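Local coordinates for protein RNA-dependent RNA Polymerase (Bombyx mori cytoplasmic polyhedrosis virus, PDB 6TZ0) that catalyses RNA-templated RNA synthesis, making plus strands in transcription and probably also minus strands in genome replication of a double-stranded RNA virus, at residues A553-N558 with T646-L651; S616-S621 with T636-R641; L837-G842 with R873-V878; G868-R873 with I1186-T1191. All coordinates share one frame; numbering follows the deposited sequence.

In the fold
Contacts 1 and 2 belong to the polymerase core. Contacts 3 and 4 lie on the opposite side of the chain's centre, with 868-878 and 1186-1191 in the C-terminal family region; the centres of contacts 1 and 3 are about 53 Å apart. Contact 2 is nested in the loop that contact 1 closes, and the two touch where Tyr637 meets His647 and His648. Both adjoin the nucleotide site: the side chain of His648 is about 3 Å from that of Asp552, a UTP-binding residue, and about 6 Å from that of metal-binding Asp680. Contacts 3 and 4, with centres about 10 Å apart, share Arg873, and their segments alternate along the chain. Neither lies near a known binding site.

Contact 1: residues A553-N558 with T646-L651; sequences ASVTTN and THHTVL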
loop_
_atom_site.group_PDB
_atom_site.type_symbol
_atom_site.label_atom_id
_atom_site.label_comp_id
_atom_site.label_asym_id
_atom_site.label_seq_id
_atom_site.Cartn_x
_atom_site.Cartn_y
_atom_site.Cartn_z
ATOM N N ALA A 553 5.633 12.090 5.420
ATOM C CA ALA A 553 5.932 13.458 5.034
ATOM C C ALA A 553 7.222 13.965 5.654
ATOM O O ALA A 553 7.746 14.989 5.210
ATOM C CB ALA A 553 4.777 14.376 5.421
ATOM N N SER A 554 7.751 13.272 6.661
ATOM C CA SER A 554 8.947 13.724 7.357
ATOM C C SER A 554 10.234 13.181 6.759
ATOM O O SER A 554 11.290 13.787 6.957
ATOM C CB SER A 554 8.883 13.328 8.832
ATOM O OG SER A 554 7.808 13.958 9.496
ATOM N N VAL A 555 10.174 12.061 6.043
ATOM C CA VAL A 555 11.364 11.467 5.442
ATOM C C VAL A 555 11.789 12.334 4.264
ATOM O O VAL A 555 11.112 12.373 3.235
ATOM C CB VAL A 555 11.107 10.020 5.004
ATOM C CG1 VAL A 555 12.308 9.450 4.272
ATOM C CG2 VAL A 555 10.777 9.166 6.201
ATOM N N THR A 556 12.912 13.026 4.403
ATOM C CA THR A 556 13.421 13.871 3.334
ATOM C C THR A 556 14.214 13.013 2.349
ATOM O O THR A 556 14.180 11.781 2.386
ATOM C CB THR A 556 14.263 15.005 3.909
ATOM O OG1 THR A 556 15.429 14.466 4.533
ATOM C CG2 THR A 556 13.477 15.761 4.953
ATOM N N THR A 557 14.942 13.659 1.444
ATOM C CA THR A 557 15.764 12.920 0.495
ATOM C C THR A 557 17.021 12.385 1.178
ATOM O O THR A 557 17.444 11.238 0.945
ATOM C CB THR A 557 16.118 13.839 -0.672
ATOM O OG1 THR A 557 14.940 14.536 -1.086
ATOM C CG2 THR A 557 16.590 13.038 -1.846
ATOM N N ASN A 558 17.595 13.196 2.065
ATOM C CA ASN A 558 18.752 12.776 2.836
ATOM C C ASN A 558 18.402 11.684 3.840
ATOM O O ASN A 558 19.261 10.868 4.184
ATOM C CB ASN A 558 19.350 13.977 3.551
ATOM C CG ASN A 558 19.944 14.975 2.599
ATOM O OD1 ASN A 558 20.558 14.605 1.614
ATOM N ND2 ASN A 558 19.775 16.252 2.894
ATOM N N THR A 646 9.177 -1.704 4.820
ATOM C CA THR A 646 10.511 -2.161 5.175
ATOM C C THR A 646 11.468 -1.008 5.395
ATOM O O THR A 646 12.352 -1.122 6.242
ATOM C CB THR A 646 11.082 -3.080 4.098
ATOM O OG1 THR A 646 11.249 -2.347 2.883
ATOM C CG2 THR A 646 10.154 -4.242 3.846
ATOM N N HIS A 647 11.293 0.098 4.666
ATOM C CA HIS A 647 12.144 1.268 4.854
ATOM C C HIS A 647 12.029 1.823 6.263
ATOM O O HIS A 647 13.040 1.992 6.957
ATOM C CB HIS A 647 11.789 2.349 3.840
ATOM C CG HIS A 647 12.589 3.603 3.994
ATOM N ND1 HIS A 647 12.219 4.624 4.839
ATOM C CD2 HIS A 647 13.738 4.001 3.408
ATOM C CE1 HIS A 647 13.111 5.594 4.773
ATOM N NE2 HIS A 647 14.043 5.242 3.911
ATOM N N HIS A 648 10.802 2.093 6.707
ATOM C CA HIS A 648 10.601 2.672 8.028
ATOM C C HIS A 648 10.965 1.686 9.126
ATOM O O HIS A 648 11.547 2.088 10.138
ATOM C CB HIS A 648 9.158 3.141 8.187
ATOM C CG HIS A 648 8.734 4.142 7.159
ATOM N ND1 HIS A 648 9.293 5.396 7.063
ATOM C CD2 HIS A 648 7.770 4.093 6.215
ATOM C CE1 HIS A 648 8.717 6.067 6.084
ATOM N NE2 HIS A 648 7.789 5.296 5.552
ATOM N N THR A 649 10.706 0.390 8.907
ATOM C CA THR A 649 11.058 -0.620 9.900
ATOM C C THR A 649 12.570 -0.730 10.078
ATOM O O THR A 649 13.074 -0.705 11.211
ATOM C CB THR A 649 10.475 -1.965 9.489
ATOM O OG1 THR A 649 9.060 -1.844 9.341
ATOM C CG2 THR A 649 10.770 -2.996 10.545
ATOM N N VAL A 650 13.305 -0.830 8.962
ATOM C CA VAL A 650 14.760 -0.937 9.001
ATOM C C VAL A 650 15.384 0.314 9.597
ATOM O O VAL A 650 16.262 0.227 10.463
ATOM C CB VAL A 650 15.303 -1.238 7.591
ATOM C CG1 VAL A 650 16.789 -1.016 7.519
ATOM C CG2 VAL A 650 15.023 -2.677 7.221
ATOM N N LEU A 651 14.899 1.493 9.193
ATOM C CA LEU A 651 15.476 2.745 9.670
ATOM C C LEU A 651 15.241 2.948 11.162
ATOM O O LEU A 651 16.151 3.378 11.883
ATOM C CB LEU A 651 14.903 3.907 8.856
ATOM C CG LEU A 651 15.428 5.331 9.037
ATOM C CD1 LEU A 651 15.420 6.007 7.705
ATOM C CD2 LEU A 651 14.554 6.133 9.964
#
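NE2 of His648 makes a weak hydrogen bond to OD1 of Asp552, and on the same ring CE1 meets CG2 of Val555 at 3.7 Å. That methyl arrives at the imidazole edge, close to its plane. The other branch of Val555 serves the neighbouring histidine: CG1 lies 4.0 Å from CE1 of His647, approaching the ring obliquely. The split follows from the valine torsion, which puts CG1 opposite the backbone N (chi1 175°) and leaves CG2 beside it, one methyl for each imidazole. The two rings also touch one another, ND1 of His647 standing 3.7 Å above the plane of His648, toward its rim.

Asp547 and Asp552 fit the two aspartates of polymerase motif A, so Val555 sits just beyond that motif and packs on helix 644-665, which probably carries motif B. Asp552 binds UTP, consistent with His648 being a second-shell residue of the nucleotide site. Tyr637 packs on both histidines, stacked on His647 and edge-to-face with His648, while Tyr563 meets His647 edge-to-face. After Val555 the chain turns into helix 557-573, with Thr556 as N-cap and its OG1 bonded to OG1 of Thr559.

Contact 2: residues S616-S621 with T636-R641; sequences SQTSTS and TYPSGR
One methyl carries most of this contact: CG2 of Thr618 lies against the backbone and proline ring of 636-641. Its nearest neighbour is the carbonyl of Thr636, with CG2 3.3 Å from the O atom. CG2 also lies 3.7 Å from CG of Pro638 and 3.9 Å from CD of the same ring, and 4.0 Å from CB of Thr636. The methyl thus touches both Thr636 and Pro638. Its direction comes from the Thr618 torsion (chi1 -54°), which swings OG1 alongside the backbone N and sends CG2 the other way, trans to that N. OG1 is held in turn by a hydrogen bond to OE2 of Glu634, so the hydroxyl helps fix the rotation of the methyl.

The loop being touched leads into helix 644-665 and carries Ser639 and Gly640, the Ser-Gly pair expected of polymerase motif B. Behind the proline stands Tyr637: CD of Pro638 sits 3.5 Å above one face of its ring, offset toward the rim. The side chain of Tyr637 is about 4 Å from that of the UTP-binding Asp552, which places the loop beside the nucleotide site.

Further out, OG of Ser490 bonds the carbonyl O of Pro638 and, weakly, the N of Gly640, tying the loop to strand 489-491. On the other segment, OG of Ser616 is hydrogen-bonded to Leu541 O of the neighbouring viral structural protein 4 chain.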
loop_
_atom_site.group_PDB
_atom_site.type_symbol
_atom_site.label_atom_id
_atom_site.label_comp_id
_atom_site.label_asym_id
_atom_site.label_seq_id
_atom_site.Cartn_x
_atom_site.Cartn_y
_atom_site.Cartn_z
ATOM N N SER A 616 15.608 9.969 -8.122
ATOM C CA SER A 616 14.543 9.894 -7.133
ATOM C C SER A 616 13.565 11.039 -7.341
ATOM O O SER A 616 13.955 12.209 -7.295
ATOM C CB SER A 616 15.113 9.933 -5.719
ATOM O OG SER A 616 15.728 11.178 -5.476
ATOM N N GLN A 617 12.301 10.700 -7.564
ATOM C CA GLN A 617 11.244 11.690 -7.708
ATOM C C GLN A 617 10.006 11.151 -7.014
ATOM O O GLN A 617 9.464 10.121 -7.420
ATOM C CB GLN A 617 10.946 11.979 -9.178
ATOM C CG GLN A 617 10.032 13.151 -9.366
ATOM C CD GLN A 617 10.720 14.452 -9.058
ATOM O OE1 GLN A 617 11.827 14.698 -9.518
ATOM N NE2 GLN A 617 10.079 15.286 -8.259
ATOM N N THR A 618 9.553 11.853 -5.983
ATOM C CA THR A 618 8.469 11.384 -5.135
ATOM C C THR A 618 7.112 11.950 -5.535
ATOM O O THR A 618 6.103 11.245 -5.410
ATOM C CB THR A 618 8.781 11.746 -3.674
ATOM O OG1 THR A 618 10.073 11.235 -3.327
ATOM C CG2 THR A 618 7.778 11.149 -2.714
ATOM N N SER A 619 7.097 13.156 -6.116
ATOM C CA SER A 619 5.920 14.023 -6.180
ATOM C C SER A 619 4.758 13.398 -6.934
ATOM O O SER A 619 4.848 13.129 -8.134
ATOM C CB SER A 619 6.299 15.344 -6.835
ATOM O OG SER A 619 7.253 16.033 -6.062
ATOM N N THR A 620 3.666 13.171 -6.217
ATOM C CA THR A 620 2.463 12.620 -6.807
ATOM C C THR A 620 1.689 13.699 -7.543
ATOM O O THR A 620 1.665 14.865 -7.143
ATOM C CB THR A 620 1.578 11.999 -5.732
ATOM O OG1 THR A 620 1.230 13.004 -4.777
ATOM C CG2 THR A 620 2.313 10.892 -5.031
ATOM N N SER A 621 1.048 13.294 -8.630
ATOM C CA SER A 621 0.245 14.186 -9.450
ATOM C C SER A 621 -1.206 13.744 -9.362
ATOM O O SER A 621 -1.520 12.582 -9.632
ATOM C CB SER A 621 0.731 14.177 -10.897
ATOM O OG SER A 621 -0.071 15.016 -11.698
ATOM N N THR A 636 8.546 13.604 0.142
ATOM C CA THR A 636 7.621 12.794 0.908
ATOM C C THR A 636 8.131 11.359 0.763
ATOM O O THR A 636 9.243 11.137 0.280
ATOM C CB THR A 636 6.200 13.050 0.386
ATOM O OG1 THR A 636 6.056 14.452 0.152
ATOM C CG2 THR A 636 5.121 12.700 1.410
ATOM N N TYR A 637 7.360 10.374 1.202
ATOM C CA TYR A 637 7.652 9.009 0.839
ATOM C C TYR A 637 6.405 8.423 0.191
ATOM O O TYR A 637 5.307 8.575 0.744
ATOM C CB TYR A 637 8.067 8.183 2.057
ATOM C CG TYR A 637 8.793 6.930 1.664
ATOM C CD1 TYR A 637 10.125 6.982 1.285
ATOM C CD2 TYR A 637 8.144 5.707 1.626
ATOM C CE1 TYR A 637 10.796 5.851 0.904
ATOM C CE2 TYR A 637 8.811 4.569 1.243
ATOM C CZ TYR A 637 10.132 4.648 0.884
ATOM O OH TYR A 637 10.799 3.513 0.503
ATOM N N PRO A 638 6.526 7.760 -0.967
ATOM C CA PRO A 638 5.338 7.532 -1.813
ATOM C C PRO A 638 4.320 6.567 -1.233
ATOM O O PRO A 638 3.119 6.740 -1.472
ATOM C CB PRO A 638 5.945 6.992 -3.116
ATOM C CG PRO A 638 7.358 7.460 -3.104
ATOM C CD PRO A 638 7.774 7.431 -1.674
ATOM N N SER A 639 4.775 5.529 -0.533
ATOM C CA SER A 639 3.977 4.608 0.278
ATOM C C SER A 639 3.024 3.713 -0.517
ATOM O O SER A 639 2.331 2.876 0.068
ATOM C CB SER A 639 3.208 5.367 1.369
ATOM O OG SER A 639 2.454 4.477 2.171
ATOM N N GLY A 640 3.002 3.850 -1.838
ATOM C CA GLY A 640 2.365 2.884 -2.707
ATOM C C GLY A 640 3.456 2.127 -3.426
ATOM O O GLY A 640 3.308 1.677 -4.565
ATOM N N ARG A 641 4.573 2.005 -2.734
ATOM C CA ARG A 641 5.838 1.542 -3.263
ATOM C C ARG A 641 6.114 0.137 -2.724
ATOM O O ARG A 641 5.423 -0.350 -1.829
ATOM C CB ARG A 641 6.909 2.551 -2.857
ATOM C CG ARG A 641 8.181 2.566 -3.624
ATOM C CD ARG A 641 9.018 3.711 -3.127
ATOM N NE ARG A 641 10.322 3.752 -3.763
ATOM C CZ ARG A 641 11.253 4.647 -3.474
ATOM N NH1 ARG A 641 12.412 4.610 -4.103
ATOM N NH2 ARG A 641 11.025 5.572 -2.554
#

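Contact 3: residues L837-G842 with R873-V878; sequences LFMPRG and RLLYDV
Met839 reaches over to Leu875 with the last two atoms of its side chain. CB of Met839 is still 6.8 Å from CD2 of Leu875. One atom on, CG of Met839 has closed the gap to CD2 of Leu875 only to 5.8 Å. The chain then bends at chi2 (-69°), which brings SD to 4.0 Å from CD2 of Leu875. A second bend at chi3 lays the terminal CE against the same CD2 at 3.8 Å, and the two side chains cross at about a right angle. Leu875 meets the methionine with one branch, its CG standing opposite the carbonyl carbon (chi1 -61°). Phe902 and Leu906 of helix 902-911 also pack on Met839, and Leu906 reaches Leu875 as well, so that helix joins both partners.

Met839 opens a type II beta turn that ends at Gly842, closed by the bond from Gly842 N to Met839 O at 3.1 Å. Pro840 takes the second position, and Arg841 the third, with positive phi (61°). Through Met839, the start of this turn packs onto the short helix 873-878 in the C-terminal family region, which in related reovirus polymerases forms a bracelet domain and probably does so here.

One residue earlier, CB of Phe838 lies 4.2 Å from CD2 of Leu874. Beyond CB the phenyl group leads off from the helix and is backed by its own neighbour, with CB of Leu837 3.9 Å above the centre of one face. Phe782 and Ala847 pack against Phe838 too. Elsewhere on the helix, Asp877 is salt-bridged to Arg852 and Tyr876 OH bonds Asp1017.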
loop_
_atom_site.group_PDB
_atom_site.type_symbol
_atom_site.label_atom_id
_atom_site.label_comp_id
_atom_site.label_asym_id
_atom_site.label_seq_id
_atom_site.Cartn_x
_atom_site.Cartn_y
_atom_site.Cartn_z
ATOM N N LEU A 837 -32.128 -16.521 8.076
ATOM C CA LEU A 837 -31.000 -16.001 8.839
ATOM C C LEU A 837 -30.210 -17.087 9.555
ATOM O O LEU A 837 -29.054 -16.858 9.910
ATOM C CB LEU A 837 -31.482 -14.983 9.871
ATOM C CG LEU A 837 -32.005 -13.644 9.366
ATOM C CD1 LEU A 837 -32.608 -12.849 10.505
ATOM C CD2 LEU A 837 -30.876 -12.875 8.738
ATOM N N PHE A 838 -30.785 -18.266 9.764
ATOM C CA PHE A 838 -30.178 -19.239 10.655
ATOM C C PHE A 838 -29.794 -20.521 9.935
ATOM O O PHE A 838 -29.694 -21.573 10.570
ATOM C CB PHE A 838 -31.139 -19.537 11.802
ATOM C CG PHE A 838 -31.715 -18.305 12.427
ATOM C CD1 PHE A 838 -30.943 -17.481 13.221
ATOM C CD2 PHE A 838 -33.043 -17.979 12.231
ATOM C CE1 PHE A 838 -31.484 -16.344 13.792
ATOM C CE2 PHE A 838 -33.588 -16.850 12.806
ATOM C CZ PHE A 838 -32.807 -16.036 13.590
ATOM N N MET A 839 -29.561 -20.460 8.636
ATOM C CA MET A 839 -29.458 -21.662 7.832
ATOM C C MET A 839 -28.059 -21.884 7.281
ATOM O O MET A 839 -27.264 -20.946 7.174
ATOM C CB MET A 839 -30.475 -21.605 6.685
ATOM C CG MET A 839 -31.893 -21.926 7.121
ATOM S SD MET A 839 -32.104 -23.660 7.590
ATOM C CE MET A 839 -32.078 -23.614 9.382
ATOM N N PRO A 840 -27.706 -23.136 6.976
ATOM C CA PRO A 840 -26.480 -23.393 6.213
ATOM C C PRO A 840 -26.578 -22.776 4.831
ATOM O O PRO A 840 -27.571 -22.962 4.123
ATOM C CB PRO A 840 -26.420 -24.922 6.144
ATOM C CG PRO A 840 -27.216 -25.374 7.275
ATOM C CD PRO A 840 -28.317 -24.389 7.444
ATOM N N ARG A 841 -25.552 -21.998 4.479
ATOM C CA ARG A 841 -25.447 -21.158 3.286
ATOM C C ARG A 841 -26.523 -20.080 3.221
ATOM O O ARG A 841 -26.718 -19.473 2.166
ATOM C CB ARG A 841 -25.455 -21.988 1.994
ATOM C CG ARG A 841 -24.267 -22.915 1.863
ATOM C CD ARG A 841 -24.388 -23.799 0.642
ATOM N NE ARG A 841 -24.370 -23.029 -0.595
ATOM C CZ ARG A 841 -23.263 -22.683 -1.242
ATOM N NH1 ARG A 841 -23.343 -21.981 -2.364
ATOM N NH2 ARG A 841 -22.076 -23.037 -0.767
ATOM N N GLY A 842 -27.208 -19.806 4.326
ATOM C CA GLY A 842 -28.161 -18.724 4.396
ATOM C C GLY A 842 -27.557 -17.558 5.137
ATOM O O GLY A 842 -26.615 -16.934 4.648
ATOM N N ARG A 873 -27.808 -28.645 12.290
ATOM C CA ARG A 873 -28.279 -29.362 13.466
ATOM C C ARG A 873 -29.476 -28.679 14.125
ATOM O O ARG A 873 -30.186 -29.319 14.908
ATOM C CB ARG A 873 -27.113 -29.504 14.449
ATOM C CG ARG A 873 -27.314 -30.468 15.599
ATOM C CD ARG A 873 -26.069 -30.564 16.443
ATOM N NE ARG A 873 -26.271 -31.441 17.585
ATOM C CZ ARG A 873 -26.687 -31.026 18.776
ATOM N NH1 ARG A 873 -26.938 -29.744 18.984
ATOM N NH2 ARG A 873 -26.846 -31.891 19.761
ATOM N N LEU A 874 -29.738 -27.409 13.808
ATOM C CA LEU A 874 -30.915 -26.737 14.350
ATOM C C LEU A 874 -32.204 -27.317 13.780
ATOM O O LEU A 874 -33.233 -27.327 14.469
ATOM C CB LEU A 874 -30.830 -25.238 14.075
ATOM C CG LEU A 874 -31.882 -24.343 14.729
ATOM C CD1 LEU A 874 -31.740 -24.389 16.237
ATOM C CD2 LEU A 874 -31.776 -22.925 14.212
ATOM N N LEU A 875 -32.155 -27.831 12.544
ATOM C CA LEU A 875 -33.303 -28.503 11.941
ATOM C C LEU A 875 -33.717 -29.730 12.737
ATOM O O LEU A 875 -34.909 -30.041 12.830
ATOM C CB LEU A 875 -32.974 -28.931 10.513
ATOM C CG LEU A 875 -32.608 -27.908 9.445
ATOM C CD1 LEU A 875 -32.191 -28.637 8.177
ATOM C CD2 LEU A 875 -33.763 -26.977 9.173
ATOM N N TYR A 876 -32.750 -30.430 13.314
ATOM C CA TYR A 876 -33.015 -31.614 14.112
ATOM C C TYR A 876 -33.271 -31.277 15.569
ATOM O O TYR A 876 -34.013 -31.999 16.241
ATOM C CB TYR A 876 -31.836 -32.576 13.991
ATOM C CG TYR A 876 -31.675 -33.134 12.603
ATOM C CD1 TYR A 876 -32.384 -34.256 12.205
ATOM C CD2 TYR A 876 -30.838 -32.524 11.680
ATOM C CE1 TYR A 876 -32.246 -34.771 10.935
ATOM C CE2 TYR A 876 -30.699 -33.027 10.406
ATOM C CZ TYR A 876 -31.407 -34.152 10.042
ATOM O OH TYR A 876 -31.282 -34.667 8.778
ATOM N N ASP A 877 -32.677 -30.189 16.060
ATOM C CA ASP A 877 -32.929 -29.738 17.423
ATOM C C ASP A 877 -34.362 -29.245 17.582
ATOM O O ASP A 877 -34.981 -29.462 18.629
ATOM C CB ASP A 877 -31.931 -28.639 17.793
ATOM C CG ASP A 877 -31.862 -28.377 19.284
ATOM O OD1 ASP A 877 -32.516 -29.096 20.063
ATOM O OD2 ASP A 877 -31.150 -27.431 19.683
ATOM N N VAL A 878 -34.911 -28.592 16.552
ATOM C CA VAL A 878 -36.320 -28.200 16.598
ATOM C C VAL A 878 -37.227 -29.432 16.533
ATOM O O VAL A 878 -38.293 -29.467 17.162
ATOM C CB VAL A 878 -36.602 -27.176 15.474
ATOM C CG1 VAL A 878 -38.072 -26.849 15.350
ATOM C CG2 VAL A 878 -35.860 -25.894 15.756
#

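Contact 4: residues G868-R873 with I1186-T1191; sequences GAYKRR and ILRSIT
Arg1188, the last residue of helix 1174-1188, meets both Tyr870 and Arg873. First in order, Ile1186 packs on Leu1062. At Arg1188 the side chain leaves with CG trans to the backbone N and bends at chi2 (-103°), carrying the guanidinium toward the 3-10 turn 869-871. There NH1 of Arg1188 comes 3.8 Å from OH of Tyr870, which lies at the guanidinium edge, the ring and guanidinium planes being 73° apart. The same NH1 stands 3.4 Å from NH1 of Arg873, in the plane of that residue's guanidinium at its edge. These are two donors of like charge and do not bond each other; each arginine finds a partner through its NH2. NH2 of Arg1188 makes a salt bridge to OE2 of Glu861, whose OE1 takes NZ of Lys871; NH2 of Arg873 bonds the O of Tyr1022, and the Arg873 guanidinium makes a cation-pi contact with the Tyr1022 ring. Glu861 probably offsets part of the gathered positive charge. Ser1189 then leaves helical geometry, its OG bonded to the O of His1185. Ile1190 and Thr1191 turn to helix 1054-1062, touching Asp1054. The end of helix 1174-1188 packs on helix 1054-1062 and reaches, through Arg1188, the turn between strand 867-868 and helix 873-878, with a backbone bond between Arg1188 and Ser862.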
loop_
_atom_site.group_PDB
_atom_site.type_symbol
_atom_site.label_atom_id
_atom_site.label_comp_id
_atom_site.label_asym_id
_atom_site.label_seq_id
_atom_site.Cartn_x
_atom_site.Cartn_y
_atom_site.Cartn_z
ATOM N N GLY A 868 -21.037 -22.737 9.395
ATOM C CA GLY A 868 -20.799 -23.762 8.405
ATOM C C GLY A 868 -21.887 -24.808 8.421
ATOM O O GLY A 868 -23.065 -24.481 8.581
ATOM N N ALA A 869 -21.507 -26.077 8.283
ATOM C CA ALA A 869 -22.477 -27.162 8.253
ATOM C C ALA A 869 -23.057 -27.485 9.622
ATOM O O ALA A 869 -24.005 -28.271 9.698
ATOM C CB ALA A 869 -21.841 -28.417 7.656
ATOM N N TYR A 870 -22.521 -26.902 10.695
ATOM C CA TYR A 870 -23.044 -27.156 12.031
ATOM C C TYR A 870 -24.382 -26.460 12.267
ATOM O O TYR A 870 -25.104 -26.827 13.199
ATOM C CB TYR A 870 -21.999 -26.736 13.071
ATOM C CG TYR A 870 -22.368 -27.039 14.504
ATOM C CD1 TYR A 870 -22.458 -28.349 14.953
ATOM C CD2 TYR A 870 -22.598 -26.015 15.415
ATOM C CE1 TYR A 870 -22.792 -28.633 16.257
ATOM C CE2 TYR A 870 -22.924 -26.289 16.728
ATOM C CZ TYR A 870 -23.019 -27.603 17.141
ATOM O OH TYR A 870 -23.345 -27.883 18.447
ATOM N N LYS A 871 -24.757 -25.504 11.415
ATOM C CA LYS A 871 -26.057 -24.854 11.538
ATOM C C LYS A 871 -27.208 -25.754 11.096
ATOM O O LYS A 871 -28.370 -25.439 11.372
ATOM C CB LYS A 871 -26.065 -23.558 10.732
ATOM C CG LYS A 871 -25.100 -22.515 11.240
ATOM C CD LYS A 871 -25.497 -22.042 12.620
ATOM C CE LYS A 871 -26.758 -21.216 12.557
ATOM N NZ LYS A 871 -27.128 -20.682 13.893
ATOM N N ARG A 872 -26.915 -26.871 10.423
ATOM C CA ARG A 872 -27.960 -27.794 9.997
ATOM C C ARG A 872 -28.528 -28.590 11.169
ATOM O O ARG A 872 -29.650 -29.099 11.082
ATOM C CB ARG A 872 -27.402 -28.715 8.904
ATOM C CG ARG A 872 -28.423 -29.598 8.218
ATOM C CD ARG A 872 -27.875 -30.351 7.040
ATOM N NE ARG A 872 -28.872 -31.299 6.549
ATOM C CZ ARG A 872 -29.834 -30.998 5.685
ATOM N NH1 ARG A 872 -30.694 -31.929 5.306
ATOM N NH2 ARG A 872 -29.933 -29.773 5.191
ATOM N N ARG A 873 -27.808 -28.645 12.290
ATOM C CA ARG A 873 -28.279 -29.362 13.466
ATOM C C ARG A 873 -29.476 -28.679 14.125
ATOM O O ARG A 873 -30.186 -29.319 14.908
ATOM C CB ARG A 873 -27.113 -29.504 14.449
ATOM C CG ARG A 873 -27.314 -30.468 15.599
ATOM C CD ARG A 873 -26.069 -30.564 16.443
ATOM N NE ARG A 873 -26.271 -31.441 17.585
ATOM C CZ ARG A 873 -26.687 -31.026 18.776
ATOM N NH1 ARG A 873 -26.938 -29.744 18.984
ATOM N NH2 ARG A 873 -26.846 -31.891 19.761
ATOM N N ILE A 1186 -20.528 -27.126 24.179
ATOM C CA ILE A 1186 -20.226 -26.305 25.342
ATOM C C ILE A 1186 -20.032 -24.846 24.942
ATOM O O ILE A 1186 -20.521 -23.944 25.629
ATOM C CB ILE A 1186 -19.024 -26.887 26.104
ATOM C CG1 ILE A 1186 -19.454 -28.182 26.787
ATOM C CG2 ILE A 1186 -18.517 -25.937 27.159
ATOM C CD1 ILE A 1186 -18.318 -29.030 27.254
ATOM N N LEU A 1187 -19.381 -24.586 23.802
ATOM C CA LEU A 1187 -19.294 -23.203 23.323
ATOM C C LEU A 1187 -20.640 -22.656 22.864
ATOM O O LEU A 1187 -20.874 -21.448 22.952
ATOM C CB LEU A 1187 -18.305 -23.075 22.173
ATOM C CG LEU A 1187 -16.804 -23.137 22.394
ATOM C CD1 LEU A 1187 -16.146 -23.072 21.044
ATOM C CD2 LEU A 1187 -16.346 -21.987 23.259
ATOM N N ARG A 1188 -21.529 -23.517 22.369
ATOM C CA ARG A 1188 -22.791 -23.046 21.812
ATOM C C ARG A 1188 -23.759 -22.587 22.900
ATOM O O ARG A 1188 -24.621 -21.741 22.639
ATOM C CB ARG A 1188 -23.384 -24.164 20.945
ATOM C CG ARG A 1188 -24.678 -23.893 20.195
ATOM C CD ARG A 1188 -25.847 -24.538 20.896
ATOM N NE ARG A 1188 -27.090 -24.413 20.146
ATOM C CZ ARG A 1188 -27.515 -25.296 19.253
ATOM N NH1 ARG A 1188 -26.803 -26.382 18.999
ATOM N NH2 ARG A 1188 -28.663 -25.099 18.622
ATOM N N SER A 1189 -23.621 -23.091 24.121
ATOM C CA SER A 1189 -24.627 -22.901 25.162
ATOM C C SER A 1189 -23.998 -22.483 26.480
ATOM O O SER A 1189 -24.239 -23.088 27.523
ATOM C CB SER A 1189 -25.438 -24.170 25.352
ATOM O OG SER A 1189 -24.624 -25.220 25.829
ATOM N N ILE A 1190 -23.172 -21.436 26.457
ATOM C CA ILE A 1190 -22.506 -20.997 27.680
ATOM C C ILE A 1190 -23.483 -20.245 28.577
ATOM O O ILE A 1190 -23.295 -20.163 29.797
ATOM C CB ILE A 1190 -21.279 -20.137 27.334
ATOM C CG1 ILE A 1190 -20.491 -20.823 26.244
ATOM C CG2 ILE A 1190 -20.333 -20.015 28.521
ATOM C CD1 ILE A 1190 -19.345 -20.057 25.749
ATOM N N THR A 1191 -24.556 -19.711 27.989
ATOM C CA THR A 1191 -25.456 -18.824 28.720
ATOM C C THR A 1191 -26.273 -19.570 29.766
ATOM O O THR A 1191 -26.648 -18.995 30.793
ATOM C CB THR A 1191 -26.386 -18.113 27.747
ATOM O OG1 THR A 1191 -27.181 -19.084 27.060
ATOM C CG2 THR A 1191 -25.586 -17.345 26.736
#